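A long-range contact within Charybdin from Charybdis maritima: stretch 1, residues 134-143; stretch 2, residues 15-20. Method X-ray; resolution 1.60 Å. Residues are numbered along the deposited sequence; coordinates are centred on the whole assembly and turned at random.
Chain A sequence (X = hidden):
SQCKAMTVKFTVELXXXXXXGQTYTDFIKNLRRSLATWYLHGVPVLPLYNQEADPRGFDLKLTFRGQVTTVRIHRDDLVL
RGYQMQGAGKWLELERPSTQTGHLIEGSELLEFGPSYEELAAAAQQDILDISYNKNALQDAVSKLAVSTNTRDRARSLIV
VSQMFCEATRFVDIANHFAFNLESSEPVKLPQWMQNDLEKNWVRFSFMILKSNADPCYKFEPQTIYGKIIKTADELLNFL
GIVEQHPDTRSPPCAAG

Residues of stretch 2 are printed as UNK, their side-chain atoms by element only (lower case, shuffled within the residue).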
# COMPACT_ATOMS: atom_id res chain seq x y z
N ASN A 134 -11.92 4.48 9.30
CA ASN A 134 -13.26 4.22 8.80
C ASN A 134 -13.59 5.18 7.64
O ASN A 134 -12.74 5.95 7.19
CB ASN A 134 -14.29 4.26 9.93
CG ASN A 134 -14.40 5.61 10.59
OD1 ASN A 134 -13.80 6.59 10.16
ND2 ASN A 134 -15.21 5.67 11.65
N LYS A 135 -14.83 5.15 7.17
CA LYS A 135 -15.24 5.99 6.05
C LYS A 135 -15.12 7.48 6.40
O LYS A 135 -14.66 8.29 5.59
CB LYS A 135 -16.69 5.66 5.67
CG LYS A 135 -17.24 6.41 4.48
CD LYS A 135 -18.65 5.93 4.22
CE LYS A 135 -19.32 6.65 3.07
NZ LYS A 135 -20.68 6.06 2.80
N ASN A 136 -15.53 7.83 7.61
CA ASN A 136 -15.40 9.22 8.06
C ASN A 136 -13.94 9.68 8.04
O ASN A 136 -13.65 10.80 7.64
CB ASN A 136 -16.02 9.40 9.45
CG ASN A 136 -17.56 9.32 9.44
OD1 ASN A 136 -18.16 8.89 10.41
ND2 ASN A 136 -18.18 9.74 8.35
N ALA A 137 -13.01 8.80 8.43
CA ALA A 137 -11.58 9.15 8.42
C ALA A 137 -11.06 9.32 7.00
O ALA A 137 -10.23 10.20 6.73
CB ALA A 137 -10.77 8.12 9.18
N LEU A 138 -11.54 8.49 6.09
CA LEU A 138 -11.14 8.61 4.69
C LEU A 138 -11.68 9.90 4.08
O LEU A 138 -11.00 10.56 3.33
CB LEU A 138 -11.59 7.38 3.92
CG LEU A 138 -11.06 7.21 2.52
CD1 LEU A 138 -9.53 7.32 2.46
CD2 LEU A 138 -11.58 5.88 1.98
N GLN A 139 -12.90 10.27 4.44
CA GLN A 139 -13.47 11.51 3.98
C GLN A 139 -12.62 12.69 4.45
O GLN A 139 -12.28 13.59 3.66
CB GLN A 139 -14.90 11.64 4.49
CG GLN A 139 -15.89 10.71 3.80
CD GLN A 139 -17.29 10.69 4.44
OE1 GLN A 139 -18.16 9.95 4.00
NE2 GLN A 139 -17.49 11.49 5.47
N ASP A 140 -12.25 12.67 5.72
CA ASP A 140 -11.41 13.72 6.27
C ASP A 140 -10.03 13.77 5.60
O ASP A 140 -9.47 14.84 5.37
CB ASP A 140 -11.25 13.52 7.78
CG ASP A 140 -12.56 13.58 8.52
OD1 ASP A 140 -13.52 14.22 8.02
OD2 ASP A 140 -12.64 12.97 9.62
N ALA A 141 -9.48 12.61 5.30
CA ALA A 141 -8.19 12.55 4.64
C ALA A 141 -8.22 13.19 3.27
O ALA A 141 -7.31 13.93 2.93
CB ALA A 141 -7.74 11.12 4.50
N VAL A 142 -9.24 12.91 2.47
CA VAL A 142 -9.24 13.59 1.15
C VAL A 142 -9.46 15.10 1.30
O VAL A 142 -8.82 15.89 0.60
CB VAL A 142 -10.04 12.89 -0.03
CG1 VAL A 142 -10.50 11.45 0.28
CG2 VAL A 142 -11.04 13.78 -0.67
N SER A 143 -10.29 15.52 2.25
CA SER A 143 -10.49 16.96 2.48
C SER A 143 -9.18 17.66 2.84
O SER A 143 -8.87 18.73 2.33
CB SER A 143 -11.50 17.18 3.60
OG SER A 143 -12.75 16.64 3.24
N UNK A 15 -15.10 7.34 -5.44
CA UNK A 15 -15.81 8.35 -4.66
C UNK A 15 -16.18 7.79 -3.29
O UNK A 15 -16.77 6.73 -3.18
o UNK A 15 -18.32 10.05 -3.62
c UNK A 15 -17.57 10.15 -4.62
c UNK A 15 -17.05 8.89 -5.33
o UNK A 15 -17.18 11.28 -5.01
N UNK A 16 -15.86 8.55 -2.25
CA UNK A 16 -15.98 8.10 -0.87
C UNK A 16 -17.39 8.28 -0.30
O UNK A 16 -17.74 7.59 0.65
c UNK A 16 -13.06 7.45 -0.90
c UNK A 16 -14.88 8.23 1.44
c UNK A 16 -14.94 8.84 0.04
c UNK A 16 -13.56 8.84 -0.59
N UNK A 17 -18.21 9.16 -0.88
CA UNK A 17 -19.50 9.50 -0.25
C UNK A 17 -20.48 8.33 -0.09
O UNK A 17 -21.05 8.15 0.99
c UNK A 17 -20.18 10.65 -1.00
c UNK A 17 -21.43 11.16 -0.32
c UNK A 17 -22.12 12.25 -1.09
o UNK A 17 -23.22 12.66 -0.65
o UNK A 17 -21.60 12.68 -2.14
N UNK A 18 -20.65 7.54 -1.15
CA UNK A 18 -21.59 6.40 -1.14
C UNK A 18 -20.88 5.06 -0.81
O UNK A 18 -21.47 3.99 -0.95
n UNK A 18 -18.36 2.55 -5.17
n UNK A 18 -19.95 4.11 -4.56
c UNK A 18 -22.35 6.32 -2.48
c UNK A 18 -21.90 5.29 -3.55
c UNK A 18 -20.42 5.32 -3.85
n UNK A 18 -17.80 4.24 -3.74
c UNK A 18 -18.71 3.64 -4.49
N UNK A 19 -19.63 5.15 -0.35
CA UNK A 19 -18.78 3.98 -0.16
C UNK A 19 -19.40 3.01 0.85
O UNK A 19 -19.82 3.43 1.93
c UNK A 19 -16.10 3.93 -0.30
c UNK A 19 -16.22 2.62 -0.96
c UNK A 19 -14.98 3.93 0.74
c UNK A 19 -17.40 4.42 0.34
N UNK A 20 -19.46 1.73 0.50
CA UNK A 20 -19.90 0.69 1.43
C UNK A 20 -18.81 -0.37 1.55
O UNK A 20 -17.85 -0.37 0.77
c UNK A 20 -22.26 1.03 0.67
c UNK A 20 -21.18 0.00 0.96
o UNK A 20 -20.93 -0.77 -0.22
O HOH W 1 -20.75 10.12 3.29

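Position 15 carries four side-chain atoms: two carbons, the second bearing two oxygens. That is a carboxylate one carbon beyond CB. The side chain lies out of reach of the helix that begins at Lys135. One of its oxygens accepts from the backbone N of position 17. The residue is Asp15. Its short acid fastens the start of the loop rather than the contact.

Position 16 has four carbons and no heteroatom. The side chain forks at the first carbon, and one arm is two carbons long. This is a beta-branched aliphatic residue. Its CA-to-CB bond points toward stretch 1, and its carbons meet Leu138, Gln139 and Val142. The residue is Ile16. Its CD1 lies 3.6 Å from Leu138 CD2, its CG2 3.6 Å from Gln139 CG, and its CG1 4.1 Å from Val142 CG1. The CA atoms of Ile16 and Gln139 are 6.4 Å apart, the nearest CA pair across the two stretches.

Position 17 has three carbons in a row, the third carrying two oxygens. The carboxylate is one carbon further out than in Asp15. CA-to-CB points away from the helix, and the extended chain is exposed. The residue is Glu17. Its backbone does the work here: Lys135 NZ donates to Glu17 O at 2.8 Å. The N of Glu17 is the donor to Asp15 OD1, at 2.9 Å.

Position 18 shows three carbons, a nitrogen, and then a carbon with two more nitrogens. That pattern is a guanidinium group. CA-to-CB again points away, and the side chain stays at least 5.5 Å from stretch 1. The residue is Arg18. Its NH1 reaches back to Asp15 O at 2.8 Å, a weak hydrogen bond with an angle of 120°.

Position 19 has four carbons and forks at the second. It is aliphatic, branched one carbon later than Ile16. CA-to-CB points toward the helix, and the side chain meets Leu138. The residue is Leu19. Its CD1 is 4.1 Å from Leu138 CD2. Its backbone O accepts from Lys135 NZ at 2.9 Å.

Position 20 has one carbon bearing one oxygen and one further carbon. CA-to-CB points away, and nothing on stretch 1 is touched. The residue is Thr20. It is an N-cap, and its side chain caps a backbone N just past the stretch.

The contact joins an apolar patch to a charged clasp. Ile16 to Leu19 form a type I turn, closed by Leu19 N to Ile16 O at 3.2 Å. Ile16 and Leu19 both face the helix, while Glu17 and Arg18 point away. The fully extended Lys135 brings its ammonium to two carbonyls of the loop, so the positive charge is met by backbone oxygens. Water 1 adds a bridge, donating to Glu17 O at 3.0 Å and to Gln139 OE1 at 2.7 Å. Together the two stretches bury 323 Å².

Stretch 2 (15-20) DIERLT
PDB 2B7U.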